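Local coordinates for protein alpha-glucosidase ([Eubacterium] rectale, PDB 6PNR) that probably hydrolyses alpha-linked sulfoquinovosides, glycosides of the sulfolipid sugar sulfoquinovose, as a family 31 glycoside hydrolase, at residues A340-F352 and F391-Y403. Residues are numbered along the deposited sequence; the frame is centred on the assembly and turned at random.
Sequences ATKADGSDYLVDF and FGEYLPTDDICLY. With 9VH ([(3~{S},4~{R},5~{R})-4,5-bis(oxidanyl)piperidin-3-yl]methanesulfonic acid), chain C.
The phenol ring of Y348 is a large bump lodged in a hollow walled by P396, D398, D399 and I400. Its CG lies anti to the backbone N (chi1 -163°), which carries the ring out across the gap. P396 CG sits over one face, 3.8 Å from the ring centroid, a CH-pi contact that suits the rigid proline ring; K342 NZ lies above the opposite face, so the ring is sandwiched. At the edge, Y348 OH donates to D398 OD1 (2.9 Å), which accepts on its syn lone pair, and D399 O lies near the plane; I400 CB approaches CD2 obliquely. A leucine in place of Y348 would probably leave D398 without its phenol partner and P396 with no flat face to lie on.

Beside this ring the chains form a single antiparallel bridge, T341 with C401, in which C401 N donates to T341 O (2.6 Å) and the return bond from T341 N is weak. Small A340 lets I400 CD1 come within 3.6 Å of its CB, with L402 CD2 close by. D399 OD1 accepts from A343 N (2.8 Å) in the type I turn K342–G345, and a water links D399 OD2 to D344 N.

At the other end F352 lays its CE1 over a face of Y394, 3.3 Å from CD2, the planes 22° apart but slid aside, and turns its edge to the face of F391. Y394 OH bonds to E137 and, through a water, to F352 O. F391 CE2 touches C3 of the inhibitor (3.6 Å), so this aromatic cluster backs the active-site pocket.

The contact ties the loop entering strand 349–351 (paired with 356–359), and V350 of that strand, to the loop after barrel strand 386–389, with helix 408–429 against I400 and L402 and strand 29–41 against P396.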
ATOM      1  N   ALA A 340      -7.911  14.821  28.384  1.00 35.90           N
ATOM      2  CA  ALA A 340      -7.363  15.575  27.260  1.00 37.19           C
ATOM      3  C   ALA A 340      -8.478  16.283  26.493  1.00 34.63           C
ATOM      4  O   ALA A 340      -9.590  15.767  26.351  1.00 35.50           O
ATOM      5  CB  ALA A 340      -6.596  14.646  26.324  1.00 34.22           C
ATOM      6  N   THR A 341      -8.166  17.468  25.971  1.00 35.85           N
ATOM      7  CA  THR A 341      -9.165  18.351  25.381  1.00 36.06           C
ATOM      8  C   THR A 341      -8.813  18.689  23.941  1.00 40.09           C
ATOM      9  O   THR A 341      -7.676  18.520  23.496  1.00 42.97           O
ATOM     10  CB  THR A 341      -9.296  19.654  26.184  1.00 42.97           C
ATOM     11  OG1 THR A 341      -7.997  20.238  26.357  1.00 42.13           O
ATOM     12  CG2 THR A 341      -9.899  19.377  27.545  1.00 35.17           C
ATOM     13  N   LYS A 342      -9.806  19.179  23.207  1.00 41.73           N
ATOM     14  CA  LYS A 342      -9.575  19.622  21.844  1.00 43.12           C
ATOM     15  C   LYS A 342      -9.179  21.098  21.831  1.00 46.68           C
ATOM     16  O   LYS A 342      -9.185  21.778  22.859  1.00 43.58           O
ATOM     17  CB  LYS A 342     -10.821  19.399  20.986  1.00 47.92           C
ATOM     18  CG  LYS A 342     -11.478  18.050  21.172  1.00 45.36           C
ATOM     19  CD  LYS A 342     -12.634  17.893  20.217  1.00 51.30           C
ATOM     20  CE  LYS A 342     -12.152  17.499  18.829  1.00 55.81           C
ATOM     21  NZ  LYS A 342     -12.309  16.024  18.597  1.00 59.16           N
ATOM     22  N   ALA A 343      -8.834  21.595  20.639  1.00 48.05           N
ATOM     23  CA  ALA A 343      -8.560  23.021  20.489  1.00 50.53           C
ATOM     24  C   ALA A 343      -9.767  23.867  20.889  1.00 50.70           C
ATOM     25  O   ALA A 343      -9.611  24.932  21.495  1.00 54.06           O
ATOM     26  CB  ALA A 343      -8.141  23.334  19.054  1.00 51.75           C
ATOM     27  N   ASP A 344     -10.979  23.397  20.591  1.00 45.59           N
ATOM     28  CA  ASP A 344     -12.175  24.146  20.961  1.00 51.95           C
ATOM     29  C   ASP A 344     -12.523  24.050  22.445  1.00 47.61           C
ATOM     30  O   ASP A 344     -13.565  24.580  22.846  1.00 46.09           O
ATOM     31  CB  ASP A 344     -13.373  23.699  20.111  1.00 48.90           C
ATOM     32  CG  ASP A 344     -13.825  22.273  20.401  1.00 51.47           C
ATOM     33  OD1 ASP A 344     -13.302  21.617  21.335  1.00 53.12           O
ATOM     34  OD2 ASP A 344     -14.732  21.805  19.674  1.00 50.27           O
ATOM     35  N   GLY A 345     -11.702  23.378  23.260  1.00 47.16           N
ATOM     36  CA  GLY A 345     -11.860  23.360  24.705  1.00 42.64           C
ATOM     37  C   GLY A 345     -12.640  22.183  25.267  1.00 43.31           C
ATOM     38  O   GLY A 345     -12.566  21.934  26.478  1.00 40.90           O
ATOM     39  N   SER A 346     -13.386  21.456  24.432  1.00 45.90           N
ATOM     40  CA  SER A 346     -14.178  20.327  24.905  1.00 46.43           C
ATOM     41  C   SER A 346     -13.290  19.107  25.150  1.00 43.77           C
ATOM     42  O   SER A 346     -12.170  19.012  24.644  1.00 38.45           O
ATOM     43  CB  SER A 346     -15.273  19.978  23.897  1.00 46.34           C
ATOM     44  OG  SER A 346     -14.722  19.618  22.636  1.00 45.89           O
ATOM     45  N   ASP A 347     -13.803  18.167  25.944  1.00 39.24           N
ATOM     46  CA  ASP A 347     -13.091  16.909  26.130  1.00 47.53           C
ATOM     47  C   ASP A 347     -13.074  16.123  24.826  1.00 44.99           C
ATOM     48  O   ASP A 347     -14.074  16.047  24.108  1.00 44.38           O
ATOM     49  CB  ASP A 347     -13.729  16.071  27.235  1.00 43.13           C
ATOM     50  CG  ASP A 347     -13.571  16.694  28.598  1.00 46.97           C
ATOM     51  OD1 ASP A 347     -12.674  17.557  28.747  1.00 46.04           O
ATOM     52  OD2 ASP A 347     -14.338  16.322  29.515  1.00 45.75           O
ATOM     53  N   TYR A 348     -11.917  15.561  24.504  1.00 41.06           N
ATOM     54  CA  TYR A 348     -11.793  14.741  23.311  1.00 37.14           C
ATOM     55  C   TYR A 348     -12.417  13.381  23.606  1.00 37.28           C
ATOM     56  O   TYR A 348     -12.037  12.720  24.578  1.00 38.24           O
ATOM     57  CB  TYR A 348     -10.323  14.622  22.910  1.00 38.54           C
ATOM     58  CG  TYR A 348     -10.079  14.153  21.492  1.00 41.66           C
ATOM     59  CD1 TYR A 348     -10.681  13.002  21.002  1.00 35.63           C
ATOM     60  CD2 TYR A 348      -9.245  14.869  20.641  1.00 41.59           C
ATOM     61  CE1 TYR A 348     -10.449  12.571  19.700  1.00 36.88           C
ATOM     62  CE2 TYR A 348      -9.013  14.446  19.344  1.00 43.55           C
ATOM     63  CZ  TYR A 348      -9.623  13.294  18.879  1.00 38.37           C
ATOM     64  OH  TYR A 348      -9.399  12.864  17.588  1.00 36.91           O
ATOM     65  N   LEU A 349     -13.391  12.977  22.798  1.00 34.94           N
ATOM     66  CA  LEU A 349     -14.031  11.673  22.933  1.00 35.80           C
ATOM     67  C   LEU A 349     -13.543  10.793  21.792  1.00 38.06           C
ATOM     68  O   LEU A 349     -13.867  11.044  20.630  1.00 34.01           O
ATOM     69  CB  LEU A 349     -15.552  11.793  22.933  1.00 40.03           C
ATOM     70  CG  LEU A 349     -16.159  12.318  24.243  1.00 43.03           C
ATOM     71  CD1 LEU A 349     -17.666  12.264  24.199  1.00 41.52           C
ATOM     72  CD2 LEU A 349     -15.645  11.521  25.426  1.00 44.04           C
ATOM     73  N   VAL A 350     -12.753   9.776  22.124  1.00 30.42           N
ATOM     74  CA  VAL A 350     -12.209   8.852  21.135  1.00 30.01           C
ATOM     75  C   VAL A 350     -13.207   7.725  20.896  1.00 28.03           C
ATOM     76  O   VAL A 350     -13.745   7.140  21.846  1.00 32.37           O
ATOM     77  CB  VAL A 350     -10.852   8.299  21.597  1.00 32.14           C
ATOM     78  CG1 VAL A 350     -10.296   7.294  20.577  1.00 32.54           C
ATOM     79  CG2 VAL A 350      -9.858   9.455  21.834  1.00 33.01           C
ATOM     80  N   ASP A 351     -13.437   7.406  19.619  1.00 32.07           N
ATOM     81  CA  ASP A 351     -14.310   6.304  19.219  1.00 36.01           C
ATOM     82  C   ASP A 351     -13.536   4.990  19.291  1.00 30.30           C
ATOM     83  O   ASP A 351     -12.575   4.782  18.541  1.00 33.67           O
ATOM     84  CB  ASP A 351     -14.841   6.546  17.805  1.00 35.22           C
ATOM     85  CG  ASP A 351     -15.803   5.458  17.333  1.00 41.94           C
ATOM     86  OD1 ASP A 351     -16.189   4.587  18.137  1.00 37.26           O
ATOM     87  OD2 ASP A 351     -16.179   5.471  16.143  1.00 45.26           O
ATOM     88  N   PHE A 352     -13.939   4.105  20.194  1.00 31.16           N
ATOM     89  CA  PHE A 352     -13.296   2.804  20.327  1.00 29.82           C
ATOM     90  C   PHE A 352     -14.057   1.701  19.604  1.00 32.57           C
ATOM     91  O   PHE A 352     -13.685   0.527  19.717  1.00 33.76           O
ATOM     92  CB  PHE A 352     -13.116   2.460  21.807  1.00 25.94           C
ATOM     93  CG  PHE A 352     -11.977   3.197  22.444  1.00 29.61           C
ATOM     94  CD1 PHE A 352     -10.708   2.657  22.452  1.00 28.52           C
ATOM     95  CD2 PHE A 352     -12.164   4.464  22.971  1.00 27.32           C
ATOM     96  CE1 PHE A 352      -9.647   3.351  23.012  1.00 32.53           C
ATOM     97  CE2 PHE A 352     -11.116   5.164  23.525  1.00 29.67           C
ATOM     98  CZ  PHE A 352      -9.851   4.612  23.546  1.00 31.54           C
ATOM     99  N   PHE A 391      -4.257  -1.363  26.712  1.00 26.74           N
ATOM    100  CA  PHE A 391      -4.231  -0.220  25.809  1.00 28.26           C
ATOM    101  C   PHE A 391      -3.077   0.733  26.096  1.00 26.48           C
ATOM    102  O   PHE A 391      -2.072   0.342  26.689  1.00 28.36           O
ATOM    103  CB  PHE A 391      -5.568   0.524  25.853  1.00 27.41           C
ATOM    104  CG  PHE A 391      -6.693  -0.201  25.138  1.00 27.97           C
ATOM    105  CD1 PHE A 391      -6.870  -0.057  23.770  1.00 31.68           C
ATOM    106  CD2 PHE A 391      -7.566  -1.020  25.833  1.00 27.64           C
ATOM    107  CE1 PHE A 391      -7.915  -0.711  23.106  1.00 31.69           C
ATOM    108  CE2 PHE A 391      -8.611  -1.686  25.177  1.00 25.47           C
ATOM    109  CZ  PHE A 391      -8.774  -1.537  23.813  1.00 31.67           C
ATOM    110  N   GLY A 392      -3.222   1.986  25.669  1.00 28.18           N
ATOM    111  CA  GLY A 392      -2.144   2.953  25.674  1.00 27.76           C
ATOM    112  C   GLY A 392      -1.710   3.413  24.295  1.00 27.10           C
ATOM    113  O   GLY A 392      -0.827   4.275  24.208  1.00 28.09           O
ATOM    114  N   GLU A 393      -2.308   2.888  23.219  1.00 27.14           N
ATOM    115  CA  GLU A 393      -1.871   3.153  21.848  1.00 28.02           C
ATOM    116  C   GLU A 393      -2.726   4.176  21.115  1.00 27.07           C
ATOM    117  O   GLU A 393      -2.416   4.501  19.963  1.00 26.43           O
ATOM    118  CB  GLU A 393      -1.873   1.862  21.008  1.00 23.89           C
ATOM    119  CG  GLU A 393      -1.330   0.618  21.686  1.00 27.07           C
ATOM    120  CD  GLU A 393      -2.397  -0.121  22.489  1.00 30.59           C
ATOM    121  OE1 GLU A 393      -3.485   0.455  22.696  1.00 31.14           O
ATOM    122  OE2 GLU A 393      -2.148  -1.274  22.904  1.00 26.50           O
ATOM    123  N   TYR A 394      -3.800   4.674  21.724  1.00 25.55           N
ATOM    124  CA  TYR A 394      -4.860   5.338  20.969  1.00 30.43           C
ATOM    125  C   TYR A 394      -4.819   6.856  21.066  1.00 29.39           C
ATOM    126  O   TYR A 394      -5.851   7.496  20.843  1.00 33.35           O
ATOM    127  CB  TYR A 394      -6.238   4.876  21.448  1.00 25.60           C
ATOM    128  CG  TYR A 394      -6.782   3.591  20.858  1.00 27.94           C
ATOM    129  CD1 TYR A 394      -6.125   2.395  21.035  1.00 29.99           C
ATOM    130  CD2 TYR A 394      -8.000   3.578  20.186  1.00 30.82           C
ATOM    131  CE1 TYR A 394      -6.639   1.218  20.530  1.00 30.34           C
ATOM    132  CE2 TYR A 394      -8.533   2.401  19.687  1.00 28.93           C
ATOM    133  CZ  TYR A 394      -7.838   1.226  19.857  1.00 27.50           C
ATOM    134  OH  TYR A 394      -8.333   0.039  19.368  1.00 29.31           O
ATOM    135  N   LEU A 395      -3.694   7.453  21.428  1.00 30.94           N
ATOM    136  CA  LEU A 395      -3.718   8.914  21.554  1.00 27.82           C
ATOM    137  C   LEU A 395      -3.771   9.538  20.165  1.00 30.98           C
ATOM    138  O   LEU A 395      -2.867   9.303  19.350  1.00 28.48           O
ATOM    139  CB  LEU A 395      -2.519   9.453  22.328  1.00 27.54           C
ATOM    140  CG  LEU A 395      -2.572  10.968  22.618  1.00 28.13           C
ATOM    141  CD1 LEU A 395      -3.475  11.260  23.801  1.00 29.94           C
ATOM    142  CD2 LEU A 395      -1.181  11.534  22.863  1.00 29.46           C
ATOM    143  N   PRO A 396      -4.788  10.334  19.854  1.00 27.80           N
ATOM    144  CA  PRO A 396      -4.864  10.957  18.529  1.00 32.99           C
ATOM    145  C   PRO A 396      -3.858  12.088  18.406  1.00 32.01           C
ATOM    146  O   PRO A 396      -3.235  12.521  19.374  1.00 31.36           O
ATOM    147  CB  PRO A 396      -6.306  11.463  18.444  1.00 35.22           C
ATOM    148  CG  PRO A 396      -6.721  11.644  19.863  1.00 33.12           C
ATOM    149  CD  PRO A 396      -5.942  10.669  20.704  1.00 29.11           C
ATOM    150  N   THR A 397      -3.689  12.561  17.170  1.00 32.65           N
ATOM    151  CA  THR A 397      -2.754  13.640  16.892  1.00 35.12           C
ATOM    152  C   THR A 397      -3.418  14.850  16.253  1.00 43.45           C
ATOM    153  O   THR A 397      -2.739  15.852  16.009  1.00 38.14           O
ATOM    154  CB  THR A 397      -1.638  13.157  15.961  1.00 37.32           C
ATOM    155  OG1 THR A 397      -2.206  12.808  14.689  1.00 37.26           O
ATOM    156  CG2 THR A 397      -0.910  11.961  16.548  1.00 35.35           C
ATOM    157  N   ASP A 398      -4.714  14.786  15.961  1.00 43.10           N
ATOM    158  CA  ASP A 398      -5.297  15.760  15.048  1.00 46.13           C
ATOM    159  C   ASP A 398      -5.659  17.052  15.766  1.00 53.34           C
ATOM    160  O   ASP A 398      -5.328  18.145  15.292  1.00 62.92           O
ATOM    161  CB  ASP A 398      -6.521  15.160  14.335  1.00 44.59           C
ATOM    162  CG  ASP A 398      -7.562  14.577  15.299  1.00 47.64           C
ATOM    163  OD1 ASP A 398      -7.376  14.661  16.531  1.00 51.63           O
ATOM    164  OD2 ASP A 398      -8.580  14.034  14.815  1.00 50.53           O
ATOM    165  N   ASP A 399      -6.315  16.951  16.917  1.00 45.42           N
ATOM    166  CA  ASP A 399      -6.944  18.116  17.519  1.00 45.63           C
ATOM    167  C   ASP A 399      -7.053  17.875  19.026  1.00 48.14           C
ATOM    168  O   ASP A 399      -8.133  17.779  19.611  1.00 41.46           O
ATOM    169  CB  ASP A 399      -8.311  18.373  16.882  1.00 50.76           C
ATOM    170  CG  ASP A 399      -8.976  19.624  17.404  1.00 49.31           C
ATOM    171  OD1 ASP A 399      -8.356  20.332  18.222  1.00 52.05           O
ATOM    172  OD2 ASP A 399     -10.124  19.892  16.989  1.00 59.47           O
ATOM    173  N   ILE A 400      -5.904  17.787  19.690  1.00 43.72           N
ATOM    174  CA  ILE A 400      -5.877  17.405  21.091  1.00 41.49           C
ATOM    175  C   ILE A 400      -4.797  18.200  21.806  1.00 42.27           C
ATOM    176  O   ILE A 400      -3.767  18.558  21.224  1.00 38.13           O
ATOM    177  CB  ILE A 400      -5.674  15.882  21.242  1.00 39.46           C
ATOM    178  CG1 ILE A 400      -5.965  15.425  22.672  1.00 43.37           C
ATOM    179  CG2 ILE A 400      -4.289  15.475  20.779  1.00 40.05           C
ATOM    180  CD1 ILE A 400      -6.207  13.920  22.788  1.00 43.62           C
ATOM    181  N   CYS A 401      -5.062  18.504  23.077  1.00 41.32           N
ATOM    182  CA  CYS A 401      -4.195  19.327  23.910  1.00 40.71           C
ATOM    183  C   CYS A 401      -3.896  18.577  25.200  1.00 36.76           C
ATOM    184  O   CYS A 401      -4.809  18.061  25.851  1.00 40.13           O
ATOM    185  CB  CYS A 401      -4.848  20.689  24.226  1.00 39.87           C
ATOM    186  SG  CYS A 401      -5.232  21.721  22.768  1.00 53.36           S
ATOM    187  N   LEU A 402      -2.620  18.521  25.558  1.00 36.02           N
ATOM    188  CA  LEU A 402      -2.158  17.865  26.771  1.00 37.88           C
ATOM    189  C   LEU A 402      -1.613  18.890  27.756  1.00 40.38           C
ATOM    190  O   LEU A 402      -1.006  19.890  27.362  1.00 36.87           O
ATOM    191  CB  LEU A 402      -1.083  16.831  26.438  1.00 35.81           C
ATOM    192  CG  LEU A 402      -1.681  15.912  25.376  1.00 41.08           C
ATOM    193  CD1 LEU A 402      -0.616  15.148  24.671  1.00 44.26           C
ATOM    194  CD2 LEU A 402      -2.705  14.975  26.017  1.00 35.38           C
ATOM    195  N   TYR A 403      -1.843  18.628  29.040  1.00 36.35           N
ATOM    196  CA  TYR A 403      -1.323  19.481  30.100  1.00 39.56           C
ATOM    197  C   TYR A 403       0.171  19.740  29.940  1.00 41.56           C
ATOM    198  O   TYR A 403       0.651  20.834  30.250  1.00 39.38           O
ATOM    199  CB  TYR A 403      -1.607  18.835  31.454  1.00 36.52           C
ATOM    200  CG  TYR A 403      -1.178  19.666  32.641  1.00 38.99           C
ATOM    201  CD1 TYR A 403       0.122  19.605  33.127  1.00 41.43           C
ATOM    202  CD2 TYR A 403      -2.084  20.502  33.292  1.00 40.96           C
ATOM    203  CE1 TYR A 403       0.519  20.363  34.222  1.00 48.42           C
ATOM    204  CE2 TYR A 403      -1.698  21.266  34.390  1.00 44.32           C
ATOM    205  CZ  TYR A 403      -0.394  21.192  34.849  1.00 48.01           C
ATOM    206  OH  TYR A 403       0.001  21.943  35.940  1.00 54.64           O
TER
HETATM  207  O1  9VH C 701     -13.063  -5.706  24.584  1.00 27.86           O
HETATM  208  S1  9VH C 701     -12.352  -4.784  25.452  1.00 26.85           S
HETATM  209  O2  9VH C 701     -11.677  -3.779  24.668  1.00 27.71           O
HETATM  210  O3  9VH C 701     -13.217  -4.263  26.483  1.00 25.35           O
HETATM  211  C1  9VH C 701     -11.122  -5.777  26.250  1.00 24.09           C
HETATM  212  C2  9VH C 701     -10.053  -6.347  25.309  1.00 25.00           C
HETATM  213  C3  9VH C 701      -9.112  -5.216  24.923  1.00 30.34           C
HETATM  214  N1  9VH C 701      -7.854  -5.580  24.272  1.00 27.13           N
HETATM  215  C4  9VH C 701      -7.132  -6.624  25.000  1.00 22.44           C
HETATM  216  C5  9VH C 701      -8.024  -7.840  25.189  1.00 25.66           C
HETATM  217  O4  9VH C 701      -7.279  -8.831  25.894  1.00 26.17           O
HETATM  218  C6  9VH C 701      -9.263  -7.464  25.990  1.00 24.40           C
HETATM  219  O5  9VH C 701     -10.097  -8.603  26.184  1.00 25.73           O
HETATM  220  O   HOH W   1     -11.494  21.453  18.335  1.00 52.17           O
HETATM  221  O   HOH W   2     -10.804  -0.668  20.554  1.00 33.30           O